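Local coordinates for protein flavin-containing monooxygenase (Allium sativum, PDB 6WPU) that uses a bound FAD cofactor to oxygenate sulfur, and as an S-allyl-L-cysteine S-oxygenase probably converts S-allyl-L-cysteine into its S-oxide, at residues V241-R246 and D260-H265; V217-G222 and V285-I290; V21-A26 and E44-T49. All coordinates share one frame; numbering follows the deposited sequence.

Interaction 1 of 3, residues V241-R246 and D260-H265; sequences VHIANR and DNMWLH
H242 and H265 meet rim to rim, H242 ND1 lying 2.8 Å from H265 NE2 in a nearly straight hydrogen bond (164°). The two imidazoles are turned only 21° from one another, and ND1 of H242 sits in the plane of the H265 ring, so the bond is made edge on. W263 adds the third ring of an aromatic cluster. Its side chain runs beside that of H242, pointing the same way, and the near-parallel planes are slid so far apart that they barely overlap; CE3 of W263 comes over one face of the imidazole, 3.9 Å from H242 CE1. Both side chains take the same first torsion, CG anti to the carbonyl carbon (chi1 -64° for H242), which carries the rings off the sheet in step. Beneath this cluster, in what is probably the NADPH-binding domain of this monooxygenase family, strands 240-244 and 262-271 run parallel, a ladder that steps both strands forward one residue at a time: V241 with M262, H242 with W263, I243 with L264, A244 with H265. I243 N donates a hydrogen bond to W263 O at 2.8 Å, and I243 O in turn accepts from H265 N. Past the regular strand, N245 N still reaches H265 O, approaching from above the carbonyl plane. The other face of the sheet is apolar. There I243 CD1 packs 3.6 Å from L264 CD2 and 4.0 Å from M262 SD, and S231 of helix 225-234 touches V241, I243 and M262. Carboxylates hold the far nitrogens of the histidine pair: E240 bonds H242 NE2 and D281 bonds H265 ND1, which fixes each ring's rotation and probably favours an extra proton shared by the pair, while F279 stacks on H265.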
loop_
_atom_site.group_PDB
_atom_site.type_symbol
_atom_site.label_atom_id
_atom_site.label_comp_id
_atom_site.label_asym_id
_atom_site.label_seq_id
_atom_site.Cartn_x
_atom_site.Cartn_y
_atom_site.Cartn_z
ATOM N N VAL A 241 -25.721 -8.441 1.623
ATOM C CA VAL A 241 -24.284 -8.398 1.880
ATOM C C VAL A 241 -24.068 -8.702 3.358
ATOM O O VAL A 241 -24.708 -8.095 4.222
ATOM C CB VAL A 241 -23.675 -7.037 1.489
ATOM C CG1 VAL A 241 -22.156 -7.045 1.687
ATOM C CG2 VAL A 241 -24.024 -6.703 0.035
ATOM N N HIS A 242 -23.193 -9.663 3.643
ATOM C CA HIS A 242 -22.857 -10.054 5.007
ATOM C C HIS A 242 -21.352 -9.896 5.186
ATOM O O HIS A 242 -20.572 -10.505 4.442
ATOM C CB HIS A 242 -23.284 -11.498 5.279
ATOM C CG HIS A 242 -24.765 -11.715 5.218
ATOM N ND1 HIS A 242 -25.562 -11.707 6.339
ATOM C CD2 HIS A 242 -25.592 -11.944 4.168
ATOM C CE1 HIS A 242 -26.818 -11.928 5.986
ATOM N NE2 HIS A 242 -26.862 -12.063 4.672
ATOM N N ILE A 243 -20.943 -9.064 6.143
ATOM C CA ILE A 243 -19.529 -8.864 6.448
ATOM C C ILE A 243 -19.157 -9.784 7.599
ATOM O O ILE A 243 -19.832 -9.793 8.635
ATOM C CB ILE A 243 -19.221 -7.399 6.797
ATOM C CG1 ILE A 243 -19.822 -6.455 5.756
ATOM C CG2 ILE A 243 -17.716 -7.179 6.882
ATOM C CD1 ILE A 243 -19.515 -4.986 6.008
ATOM N N ALA A 244 -18.103 -10.580 7.411
ATOM C CA ALA A 244 -17.515 -11.375 8.487
ATOM C C ALA A 244 -16.287 -10.611 8.947
ATOM O O ALA A 244 -15.262 -10.619 8.268
ATOM C CB ALA A 244 -17.148 -12.778 8.018
ATOM N N ASN A 245 -16.391 -9.935 10.090
ATOM C CA ASN A 245 -15.370 -8.990 10.551
ATOM C C ASN A 245 -14.895 -9.506 11.902
ATOM O O ASN A 245 -15.564 -9.310 12.924
ATOM C CB ASN A 245 -15.934 -7.567 10.634
ATOM C CG ASN A 245 -14.963 -6.564 11.270
ATOM O OD1 ASN A 245 -13.906 -6.925 11.778
ATOM N ND2 ASN A 245 -15.341 -5.295 11.247
ATOM N N ARG A 246 -13.732 -10.154 11.908
ATOM C CA ARG A 246 -13.321 -10.877 13.103
ATOM C C ARG A 246 -12.915 -9.962 14.248
ATOM O O ARG A 246 -12.666 -10.465 15.346
ATOM C CB ARG A 246 -12.182 -11.844 12.781
ATOM C CG ARG A 246 -10.873 -11.193 12.457
ATOM C CD ARG A 246 -9.772 -12.213 12.628
ATOM N NE ARG A 246 -8.534 -11.812 11.973
ATOM C CZ ARG A 246 -7.534 -12.649 11.722
ATOM N NH1 ARG A 246 -6.430 -12.216 11.117
ATOM N NH2 ARG A 246 -7.648 -13.927 12.072
ATOM N N ASP A 260 -30.527 -1.336 4.183
ATOM C CA ASP A 260 -31.500 -2.352 4.546
ATOM C C ASP A 260 -31.042 -3.764 4.203
ATOM O O ASP A 260 -31.668 -4.726 4.661
ATOM C CB ASP A 260 -32.845 -2.072 3.858
ATOM N N ASN A 261 -29.956 -3.913 3.431
ATOM C CA ASN A 261 -29.560 -5.204 2.876
ATOM C C ASN A 261 -28.108 -5.560 3.212
ATOM O O ASN A 261 -27.471 -6.327 2.478
ATOM C CB ASN A 261 -29.765 -5.214 1.359
ATOM C CG ASN A 261 -28.776 -4.298 0.637
ATOM O OD1 ASN A 261 -28.351 -3.274 1.185
ATOM N ND2 ASN A 261 -28.399 -4.671 -0.597
ATOM N N MET A 262 -27.564 -5.022 4.306
ATOM C CA MET A 262 -26.188 -5.296 4.713
ATOM C C MET A 262 -26.157 -5.635 6.194
ATOM O O MET A 262 -26.723 -4.903 7.013
ATOM C CB MET A 262 -25.258 -4.111 4.435
ATOM C CG MET A 262 -23.793 -4.381 4.810
ATOM S SD MET A 262 -22.633 -3.066 4.317
ATOM C CE MET A 262 -23.584 -2.272 3.045
ATOM N N TRP A 263 -25.511 -6.750 6.535
ATOM C CA TRP A 263 -25.409 -7.188 7.919
ATOM C C TRP A 263 -23.953 -7.427 8.293
ATOM O O TRP A 263 -23.138 -7.832 7.455
ATOM C CB TRP A 263 -26.214 -8.455 8.164
ATOM C CG TRP A 263 -27.698 -8.214 8.125
ATOM C CD1 TRP A 263 -28.527 -7.959 9.193
ATOM C CD2 TRP A 263 -28.528 -8.194 6.958
ATOM N NE1 TRP A 263 -29.815 -7.783 8.753
ATOM C CE2 TRP A 263 -29.846 -7.922 7.389
ATOM C CE3 TRP A 263 -28.285 -8.375 5.593
ATOM C CZ2 TRP A 263 -30.917 -7.833 6.502
ATOM C CZ3 TRP A 263 -29.350 -8.286 4.711
ATOM C CH2 TRP A 263 -30.652 -8.020 5.171
ATOM N N LEU A 264 -23.649 -7.188 9.569
ATOM C CA LEU A 264 -22.318 -7.358 10.139
ATOM C C LEU A 264 -22.289 -8.592 11.030
ATOM O O LEU A 264 -23.174 -8.783 11.870
ATOM C CB LEU A 264 -21.911 -6.125 10.947
ATOM C CG LEU A 264 -22.011 -4.803 10.192
ATOM C CD1 LEU A 264 -22.158 -3.648 11.160
ATOM C CD2 LEU A 264 -20.789 -4.627 9.362
ATOM N N HIS A 265 -21.269 -9.420 10.848
ATOM C CA HIS A 265 -21.058 -10.605 11.661
ATOM C C HIS A 265 -19.613 -10.631 12.134
ATOM O O HIS A 265 -18.763 -9.861 11.675
ATOM C CB HIS A 265 -21.365 -11.887 10.886
ATOM C CG HIS A 265 -22.721 -11.900 10.259
ATOM N ND1 HIS A 265 -23.860 -12.234 10.960
ATOM C CD2 HIS A 265 -23.122 -11.616 8.997
ATOM C CE1 HIS A 265 -24.905 -12.153 10.156
ATOM N NE2 HIS A 265 -24.484 -11.780 8.961
#

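Interaction 2 of 3, residues V217-G222 and V285-I290; sequences VVVIIG and VHVDVI
V217 is the residue of segment 217-222 most deeply engaged with segment 285-290, and its backbone is gripped from two directions. V217 N donates an almost straight bond to D288 OD2 at 2.8 Å, using the anti lone pair of the carboxylate, while V217 O accepts from both D288 N and V289 N, the latter a longer bond of 3.3 Å. D288 CG lies anti to its own carbonyl carbon (chi1 -53°), which swings the acid back toward the start of the neighbouring strand. Further along, the pairing becomes an ordinary parallel ladder, V218 beside V289 and V219 beside I290, with V219 N bonded to V289 O. Strand 217-221, bonded along its other edge to strand 240-244, leads through G222 into helix 225-234, consistent with the dinucleotide-binding strand-turn-helix of an NADPH domain. Among the apolar side chains the nearest approach is V219 CG2 to V287 CG2 at 3.6 Å, the two valines crossing at about a right angle. Farther along the same face, I221 CD1 touches I290 CG2 at 3.8 Å. H286 O presses on V217 CG1 at 3.2 Å, but the neighbouring side chains are looser: V285 CG2 only brushes V217 CG1, and the exposed H286 ring stays clear of segment 217-222.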
loop_
_atom_site.group_PDB
_atom_site.type_symbol
_atom_site.label_atom_id
_atom_site.label_comp_id
_atom_site.label_asym_id
_atom_site.label_seq_id
_atom_site.Cartn_x
_atom_site.Cartn_y
_atom_site.Cartn_z
ATOM N N VAL A 217 -26.392 -13.098 -2.965
ATOM C CA VAL A 217 -26.051 -13.066 -1.546
ATOM C C VAL A 217 -24.535 -13.185 -1.436
ATOM O O VAL A 217 -23.951 -14.191 -1.864
ATOM C CB VAL A 217 -26.752 -14.186 -0.765
ATOM C CG1 VAL A 217 -26.285 -14.169 0.680
ATOM C CG2 VAL A 217 -28.285 -14.045 -0.835
ATOM N N VAL A 218 -23.900 -12.163 -0.857
ATOM C CA VAL A 218 -22.449 -11.997 -0.883
ATOM C C VAL A 218 -21.929 -11.937 0.546
ATOM O O VAL A 218 -22.472 -11.207 1.386
ATOM C CB VAL A 218 -22.043 -10.726 -1.647
ATOM C CG1 VAL A 218 -20.505 -10.644 -1.794
ATOM C CG2 VAL A 218 -22.730 -10.683 -3.016
ATOM N N VAL A 219 -20.882 -12.703 0.822
ATOM C CA VAL A 219 -20.155 -12.607 2.080
ATOM C C VAL A 219 -18.813 -11.936 1.798
ATOM O O VAL A 219 -18.087 -12.339 0.878
ATOM C CB VAL A 219 -19.978 -13.985 2.736
ATOM C CG1 VAL A 219 -19.140 -13.862 4.012
ATOM C CG2 VAL A 219 -21.354 -14.605 3.046
ATOM N N ILE A 220 -18.514 -10.882 2.553
ATOM C CA ILE A 220 -17.242 -10.172 2.473
ATOM C C ILE A 220 -16.496 -10.466 3.765
ATOM O O ILE A 220 -16.970 -10.101 4.848
ATOM C CB ILE A 220 -17.432 -8.653 2.304
ATOM C CG1 ILE A 220 -18.476 -8.299 1.238
ATOM C CG2 ILE A 220 -16.111 -7.978 2.020
ATOM C CD1 ILE A 220 -17.984 -8.321 -0.144
ATOM N N ILE A 221 -15.339 -11.122 3.664
ATOM C CA ILE A 221 -14.501 -11.403 4.831
ATOM C C ILE A 221 -13.436 -10.319 4.924
ATOM O O ILE A 221 -12.570 -10.214 4.049
ATOM C CB ILE A 221 -13.842 -12.785 4.746
ATOM C CG1 ILE A 221 -14.886 -13.877 4.486
ATOM C CG2 ILE A 221 -13.062 -13.076 6.020
ATOM C CD1 ILE A 221 -14.274 -15.208 4.151
ATOM N N GLY A 222 -13.484 -9.520 5.987
ATOM C CA GLY A 222 -12.423 -8.565 6.243
ATOM C C GLY A 222 -12.730 -7.713 7.453
ATOM O O GLY A 222 -13.903 -7.508 7.783
ATOM N N VAL A 285 -27.260 -18.517 6.062
ATOM C CA VAL A 285 -27.802 -17.972 4.824
ATOM C C VAL A 285 -27.185 -18.704 3.634
ATOM O O VAL A 285 -26.031 -19.142 3.677
ATOM C CB VAL A 285 -27.572 -16.439 4.773
ATOM C CG1 VAL A 285 -26.083 -16.105 4.610
ATOM C CG2 VAL A 285 -28.432 -15.790 3.682
ATOM N N HIS A 286 -27.975 -18.865 2.570
ATOM C CA HIS A 286 -27.441 -19.425 1.336
ATOM C C HIS A 286 -26.677 -18.342 0.587
ATOM O O HIS A 286 -27.199 -17.249 0.347
ATOM C CB HIS A 286 -28.533 -20.008 0.434
ATOM C CG HIS A 286 -27.993 -20.522 -0.868
ATOM N ND1 HIS A 286 -27.873 -19.728 -1.993
ATOM C CD2 HIS A 286 -27.464 -21.725 -1.200
ATOM C CE1 HIS A 286 -27.326 -20.431 -2.970
ATOM N NE2 HIS A 286 -27.064 -21.645 -2.513
ATOM N N VAL A 287 -25.448 -18.653 0.201
ATOM C CA VAL A 287 -24.509 -17.656 -0.304
ATOM C C VAL A 287 -24.082 -18.043 -1.712
ATOM O O VAL A 287 -23.762 -19.209 -1.972
ATOM C CB VAL A 287 -23.293 -17.523 0.625
ATOM C CG1 VAL A 287 -22.261 -16.536 0.037
ATOM C CG2 VAL A 287 -23.748 -17.108 2.007
ATOM N N ASP A 288 -24.103 -17.065 -2.615
ATOM C CA ASP A 288 -23.617 -17.199 -3.984
ATOM C C ASP A 288 -22.128 -16.903 -4.113
ATOM O O ASP A 288 -21.432 -17.585 -4.876
ATOM C CB ASP A 288 -24.413 -16.260 -4.905
ATOM C CG ASP A 288 -25.928 -16.467 -4.773
ATOM O OD1 ASP A 288 -26.403 -17.564 -5.151
ATOM O OD2 ASP A 288 -26.630 -15.558 -4.265
ATOM N N VAL A 289 -21.625 -15.884 -3.402
ATOM C CA VAL A 289 -20.247 -15.406 -3.555
ATOM C C VAL A 289 -19.623 -15.178 -2.180
ATOM O O VAL A 289 -20.223 -14.522 -1.318
ATOM C CB VAL A 289 -20.164 -14.098 -4.370
ATOM C CG1 VAL A 289 -18.669 -13.696 -4.589
ATOM C CG2 VAL A 289 -20.890 -14.216 -5.679
ATOM N N ILE A 290 -18.411 -15.696 -1.985
ATOM C CA ILE A 290 -17.573 -15.353 -0.839
ATOM C C ILE A 290 -16.372 -14.591 -1.371
ATOM O O ILE A 290 -15.657 -15.087 -2.248
ATOM C CB ILE A 290 -17.120 -16.591 -0.054
ATOM C CG1 ILE A 290 -18.325 -17.325 0.547
ATOM C CG2 ILE A 290 -16.143 -16.181 1.037
ATOM C CD1 ILE A 290 -17.963 -18.616 1.215
#

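Interaction 3 of 3, residues V21-A26 and E44-T49; sequences VTRHVA and EGHTTT
Strands 24-28 and 47-52 run parallel, their short segments 4.6 Å apart at closest and inclined by 27°, with V25 N bonded to T47 O and T49 N to V25 O. Where the ladder begins, T47 N bonds R23 O at 3.0 Å, and side chains supplement this backbone pairing. H46 ND1 accepts the amide of R23 at 3.0 Å, nearly in the imidazole plane, and H46 NE2 is held by A355 O, so both ring nitrogens are engaged. T22 OG1 donates to G45 O at 2.8 Å, at the Schellman end of helix 32-43. H24 crosses T47 at about a right angle, its ND1 2.8 Å from T47 OG1. That hydroxyl stands between the backbone N and carbonyl carbon of T47 (chi1 61°), facing the ring edge, and a water joins it to T22 OG1. E171 takes both H24 NE2 and T49 OG1 in hydrogen bonds. On the opposite face V25 packs against L41 of the helix that links the strands in this beta-alpha-beta unit, the start of the Rossmann-type FAD-binding fold. Because R23 N donates to H46 ND1, the proton of a neutral H46 would sit on NE2, matching its bond to A355 O.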
loop_
_atom_site.group_PDB
_atom_site.type_symbol
_atom_site.label_atom_id
_atom_site.label_comp_id
_atom_site.label_asym_id
_atom_site.label_seq_id
_atom_site.Cartn_x
_atom_site.Cartn_y
_atom_site.Cartn_z
ATOM N N VAL A 21 28.906 12.608 -2.477
ATOM C CA VAL A 21 29.255 11.528 -3.384
ATOM C C VAL A 21 28.043 11.242 -4.262
ATOM O O VAL A 21 26.904 11.244 -3.781
ATOM C CB VAL A 21 29.706 10.277 -2.601
ATOM C CG1 VAL A 21 29.491 9.020 -3.400
ATOM C CG2 VAL A 21 31.168 10.409 -2.233
ATOM N N THR A 22 28.280 11.051 -5.557
ATOM C CA THR A 22 27.215 10.730 -6.491
ATOM C C THR A 22 27.265 9.233 -6.790
ATOM O O THR A 22 28.339 8.678 -7.042
ATOM C CB THR A 22 27.318 11.583 -7.767
ATOM O OG1 THR A 22 26.290 11.206 -8.700
ATOM C CG2 THR A 22 28.665 11.428 -8.427
ATOM N N ARG A 23 26.112 8.574 -6.682
ATOM C CA ARG A 23 25.965 7.152 -6.956
ATOM C C ARG A 23 25.006 6.972 -8.122
ATOM O O ARG A 23 24.183 7.844 -8.417
ATOM C CB ARG A 23 25.425 6.381 -5.733
ATOM C CG ARG A 23 26.365 6.370 -4.544
ATOM C CD ARG A 23 27.741 5.884 -4.954
ATOM N NE ARG A 23 28.611 5.701 -3.800
ATOM C CZ ARG A 23 29.941 5.662 -3.861
ATOM N NH1 ARG A 23 30.561 5.803 -5.027
ATOM N NH2 ARG A 23 30.649 5.492 -2.752
ATOM N N HIS A 24 25.128 5.828 -8.789
ATOM C CA HIS A 24 24.210 5.425 -9.845
ATOM C C HIS A 24 23.282 4.345 -9.282
ATOM O O HIS A 24 23.750 3.277 -8.858
ATOM C CB HIS A 24 24.983 4.932 -11.068
ATOM C CG HIS A 24 24.110 4.625 -12.239
ATOM N ND1 HIS A 24 23.272 5.561 -12.807
ATOM C CD2 HIS A 24 23.924 3.478 -12.937
ATOM C CE1 HIS A 24 22.612 5.006 -13.809
ATOM N NE2 HIS A 24 22.995 3.746 -13.914
ATOM N N VAL A 25 21.978 4.623 -9.280
ATOM C CA VAL A 25 21.006 3.889 -8.468
ATOM C C VAL A 25 19.850 3.392 -9.329
ATOM O O VAL A 25 19.281 4.153 -10.122
ATOM C CB VAL A 25 20.458 4.766 -7.330
ATOM C CG1 VAL A 25 19.563 3.922 -6.381
ATOM C CG2 VAL A 25 21.621 5.424 -6.580
ATOM N N ALA A 26 19.473 2.132 -9.144
ATOM C CA ALA A 26 18.288 1.604 -9.809
ATOM C C ALA A 26 17.063 1.819 -8.932
ATOM O O ALA A 26 17.121 1.656 -7.707
ATOM C CB ALA A 26 18.442 0.118 -10.124
ATOM N N GLU A 44 19.612 14.960 -4.588
ATOM C CA GLU A 44 20.835 14.767 -3.830
ATOM C C GLU A 44 22.059 14.542 -4.724
ATOM O O GLU A 44 23.148 14.309 -4.199
ATOM C CB GLU A 44 20.628 13.598 -2.857
ATOM C CG GLU A 44 21.644 13.435 -1.749
ATOM C CD GLU A 44 21.661 14.574 -0.743
ATOM O OE1 GLU A 44 20.748 15.434 -0.752
ATOM O OE2 GLU A 44 22.599 14.596 0.075
ATOM N N GLY A 45 21.912 14.621 -6.054
ATOM C CA GLY A 45 23.040 14.532 -6.971
ATOM C C GLY A 45 23.272 13.168 -7.599
ATOM O O GLY A 45 24.213 13.020 -8.385
ATOM N N HIS A 46 22.451 12.169 -7.279
ATOM C CA HIS A 46 22.632 10.829 -7.823
ATOM C C HIS A 46 22.047 10.720 -9.226
ATOM O O HIS A 46 21.141 11.459 -9.601
ATOM C CB HIS A 46 21.965 9.787 -6.920
ATOM C CG HIS A 46 22.436 9.844 -5.503
ATOM N ND1 HIS A 46 23.754 9.638 -5.151
ATOM C CD2 HIS A 46 21.774 10.105 -4.354
ATOM C CE1 HIS A 46 23.882 9.764 -3.841
ATOM N NE2 HIS A 46 22.693 10.042 -3.333
ATOM N N THR A 47 22.581 9.782 -10.003
ATOM C CA THR A 47 21.965 9.368 -11.256
ATOM C C THR A 47 21.155 8.090 -11.023
ATOM O O THR A 47 21.405 7.329 -10.079
ATOM C CB THR A 47 23.017 9.142 -12.343
ATOM O OG1 THR A 47 23.905 8.099 -11.933
ATOM C CG2 THR A 47 23.832 10.409 -12.585
ATOM N N THR A 48 20.159 7.866 -11.872
ATOM C CA THR A 48 19.213 6.780 -11.640
ATOM C C THR A 48 18.813 6.165 -12.964
ATOM O O THR A 48 18.866 6.811 -14.011
ATOM C CB THR A 48 17.919 7.231 -10.934
ATOM O OG1 THR A 48 17.220 8.158 -11.773
ATOM C CG2 THR A 48 18.195 7.883 -9.583
ATOM N N THR A 49 18.393 4.906 -12.886
ATOM C CA THR A 49 17.619 4.248 -13.932
ATOM C C THR A 49 16.340 3.735 -13.280
ATOM O O THR A 49 16.396 2.993 -12.291
ATOM C CB THR A 49 18.400 3.098 -14.583
ATOM O OG1 THR A 49 19.619 3.595 -15.162
ATOM C CG2 THR A 49 17.560 2.413 -15.658
HETATM O O HOH W 1 26.378 8.981 -10.810
#

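Interactions 1 and 2 belong to one mixed sheet: strands 240-244 and 217-221 are neighbours in it, and the contacts lie about 9 Å apart between centres. H242 ties them together, its O and N each 2.8 Å from I220 N and V218 O respectively in probable hydrogen bonds. Along the chain, interaction 1 is nested within the loop that interaction 2 closes. Interaction 3 belongs to a separate, wholly parallel sheet on the opposite side of the chain's centre, about 50 Å from either of the others between centres. It is part of the FAD-binding fold, the side chain of A26 lying about 10 Å from the bound FAD.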